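Local structure of N5-carboxyaminoimidazole ribonucleotide synthetase (Bacillus anthracis, 3QFF) at residues E196-V201 with A215-V220. The protein catalyses the ATP-dependent carboxylation of aminoimidazole ribonucleotide with bicarbonate, giving N5-carboxyaminoimidazole ribonucleotide in purine biosynthesis. Sequence-based numbering, arbitrary orientation.
With ADP (adenosine-5'-diphosphate), chain C.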
loop_
_atom_site.group_PDB
_atom_site.type_symbol
_atom_site.label_atom_id
_atom_site.label_comp_id
_atom_site.label_asym_id
_atom_site.label_seq_id
_atom_site.Cartn_x
_atom_site.Cartn_y
_atom_site.Cartn_z
ATOM N N GLU A 196 12.066 25.675 -2.220
ATOM C CA GLU A 196 12.790 24.413 -2.421
ATOM C C GLU A 196 11.866 23.361 -3.020
ATOM O O GLU A 196 10.760 23.125 -2.511
ATOM C CB GLU A 196 13.383 23.897 -1.125
ATOM C CG GLU A 196 14.639 24.614 -0.718
ATOM C CD GLU A 196 15.307 23.956 0.448
ATOM O OE1 GLU A 196 14.857 24.175 1.596
ATOM O OE2 GLU A 196 16.292 23.217 0.222
ATOM N N VAL A 197 12.303 22.749 -4.119
ATOM C CA VAL A 197 11.479 21.755 -4.797
ATOM C C VAL A 197 12.261 20.466 -5.045
ATOM O O VAL A 197 13.495 20.478 -5.099
ATOM C CB VAL A 197 10.823 22.294 -6.129
ATOM C CG1 VAL A 197 9.994 23.567 -5.860
ATOM C CG2 VAL A 197 11.864 22.524 -7.247
ATOM N N SER A 198 11.544 19.351 -5.167
ATOM C CA SER A 198 12.194 18.109 -5.547
ATOM C C SER A 198 11.348 17.295 -6.514
ATOM O O SER A 198 10.127 17.422 -6.541
ATOM C CB SER A 198 12.581 17.278 -4.324
ATOM O OG SER A 198 11.435 16.706 -3.723
ATOM N N VAL A 199 12.020 16.465 -7.307
ATOM C CA VAL A 199 11.391 15.585 -8.286
ATOM C C VAL A 199 12.017 14.196 -8.108
ATOM O O VAL A 199 13.253 14.066 -8.015
ATOM C CB VAL A 199 11.648 16.069 -9.746
ATOM C CG1 VAL A 199 11.204 15.015 -10.769
ATOM C CG2 VAL A 199 10.935 17.392 -10.026
ATOM N N ILE A 200 11.159 13.176 -8.023
ATOM C CA ILE A 200 11.602 11.791 -7.961
ATOM C C ILE A 200 11.514 11.257 -9.385
ATOM O O ILE A 200 10.453 11.342 -10.016
ATOM C CB ILE A 200 10.704 10.903 -7.045
ATOM C CG1 ILE A 200 10.511 11.501 -5.636
ATOM C CG2 ILE A 200 11.250 9.453 -6.972
ATOM C CD1 ILE A 200 11.739 11.493 -4.759
ATOM N N VAL A 201 12.630 10.746 -9.895
ATOM C CA VAL A 201 12.627 10.087 -11.203
ATOM C C VAL A 201 12.985 8.600 -11.064
ATOM O O VAL A 201 13.813 8.208 -10.218
ATOM C CB VAL A 201 13.516 10.854 -12.257
ATOM C CG1 VAL A 201 14.892 11.169 -11.696
ATOM C CG2 VAL A 201 13.606 10.080 -13.571
ATOM N N ALA A 215 7.387 18.386 -6.123
ATOM C CA ALA A 215 6.960 18.650 -4.752
ATOM C C ALA A 215 7.681 19.885 -4.230
ATOM O O ALA A 215 8.878 20.046 -4.455
ATOM C CB ALA A 215 7.274 17.466 -3.858
ATOM N N GLU A 216 6.941 20.749 -3.542
ATOM C CA GLU A 216 7.532 21.881 -2.821
ATOM C C GLU A 216 7.867 21.422 -1.405
ATOM O O GLU A 216 6.988 20.930 -0.682
ATOM C CB GLU A 216 6.568 23.075 -2.820
ATOM C CG GLU A 216 6.819 24.123 -1.718
ATOM C CD GLU A 216 5.713 25.190 -1.653
ATOM O OE1 GLU A 216 4.727 25.092 -2.408
ATOM O OE2 GLU A 216 5.830 26.129 -0.837
ATOM N N ASN A 217 9.130 21.592 -1.006
ATOM C CA ASN A 217 9.600 21.100 0.283
ATOM C C ASN A 217 9.918 22.188 1.289
ATOM O O ASN A 217 10.642 23.139 0.973
ATOM C CB ASN A 217 10.829 20.218 0.083
ATOM C CG ASN A 217 10.535 19.046 -0.798
ATOM O OD1 ASN A 217 9.474 18.437 -0.690
ATOM N ND2 ASN A 217 11.453 18.736 -1.703
ATOM N N ILE A 218 9.392 22.020 2.499
ATOM C CA ILE A 218 9.636 22.959 3.587
ATOM C C ILE A 218 10.523 22.307 4.648
ATOM O O ILE A 218 10.131 21.314 5.284
ATOM C CB ILE A 218 8.290 23.551 4.158
ATOM C CG1 ILE A 218 7.490 24.210 3.019
ATOM C CG2 ILE A 218 8.571 24.544 5.314
ATOM C CD1 ILE A 218 6.205 24.950 3.423
ATOM N N HIS A 219 11.735 22.848 4.802
ATOM C CA HIS A 219 12.700 22.376 5.795
ATOM C C HIS A 219 12.707 23.271 7.033
ATOM O O HIS A 219 12.486 24.481 6.932
ATOM C CB HIS A 219 14.113 22.296 5.209
ATOM C CG HIS A 219 14.242 21.305 4.096
ATOM N ND1 HIS A 219 13.944 21.619 2.788
ATOM C CD2 HIS A 219 14.606 20.001 4.098
ATOM C CE1 HIS A 219 14.128 20.551 2.031
ATOM N NE2 HIS A 219 14.524 19.556 2.802
ATOM N N VAL A 220 12.964 22.654 8.184
ATOM C CA VAL A 220 13.054 23.326 9.483
ATOM C C VAL A 220 14.164 22.641 10.270
ATOM O O VAL A 220 14.143 21.422 10.436
ATOM C CB VAL A 220 11.700 23.245 10.261
ATOM C CG1 VAL A 220 11.892 23.492 11.772
ATOM C CG2 VAL A 220 10.689 24.217 9.687
HETATM P PB ADP C . 21.895 18.742 3.755
HETATM O O1B ADP C . 22.291 18.745 5.214
HETATM O O2B ADP C . 22.683 17.748 2.931
HETATM O O3B ADP C . 20.400 18.692 3.543
HETATM P PA ADP C . 21.852 21.016 1.930
HETATM O O1A ADP C . 20.563 20.415 1.410
HETATM O O2A ADP C . 23.013 21.254 0.991
HETATM O O3A ADP C . 22.391 20.194 3.221
HETATM O "O5'" ADP C . 21.499 22.450 2.564
HETATM C "C5'" ADP C . 20.662 22.533 3.716
HETATM C "C4'" ADP C . 19.795 23.779 3.619
HETATM O "O4'" ADP C . 20.633 24.931 3.518
HETATM C "C3'" ADP C . 18.918 23.767 2.376
HETATM O "O3'" ADP C . 17.607 23.279 2.675
HETATM C "C2'" ADP C . 18.897 25.212 1.920
HETATM O "O2'" ADP C . 17.743 25.872 2.448
HETATM C "C1'" ADP C . 20.142 25.840 2.526
HETATM N N9 ADP C . 21.173 26.055 1.472
HETATM C C8 ADP C . 22.144 25.184 1.124
HETATM N N7 ADP C . 22.921 25.683 0.130
HETATM C C5 ADP C . 22.451 26.904 -0.175
HETATM C C6 ADP C . 22.811 27.977 -1.137
HETATM N N6 ADP C . 23.857 27.838 -1.990
HETATM N N1 ADP C . 22.052 29.103 -1.130
HETATM C C2 ADP C . 21.010 29.260 -0.293
HETATM N N3 ADP C . 20.632 28.328 0.600
HETATM C C4 ADP C . 21.301 27.150 0.711
HETATM O O HOH W 1 10.372 25.771 0.003
HETATM O O HOH W 2 12.749 25.042 3.016
HETATM O O HOH W 3 14.044 19.984 -1.683
#
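Ser198 and Ala215 pair through both of their backbone groups, Ser198 N reaching Ala215 O at 2.8 Å and Ala215 N returning to Ser198 O at 2.9 Å. Asn217 N adds a nearly straight bond to Glu196 O (2.7 Å, 170° at the hydrogen). Between these bonds lies the non-hydrogen-bonded pair Val197 and Glu216, where Val197 CA approaches Ala215 O in a CA-H...O contact. Glu196 N and Asn217 O stand too far apart for a direct bond, and water 1 joins them. This is the antiparallel hairpin of strands 195-203 and 209-220 in the ATP-grasp domain, a fold that holds its nucleotide between two lobes. The side-chain bonds lie on the face shared by Glu196, Ser198 and Asn217. Asn217 ND2 donates a hydrogen bond to Ser198 OG at 2.9 Å, with OG almost in the amide plane, while water 3 accepts from the same nitrogen. Ser282 and Ser227 engage Ser198 OG and Asn217 OD1, respectively. At the ligand end Glu196 stretches out beyond CG (chi2 -172°), and its OE2 accepts a 2.8 Å bond from the ribose hydroxyl O3' of ADP. His219 crosses this side chain at about a right angle; its ND1 makes a weak, bent bond to Glu196 OE1 (3.0 Å, 128°), and ADP O3' sits over one ring face, offset toward the rim. Water 2 donates to Glu196 OE1 and accepts from His219 N.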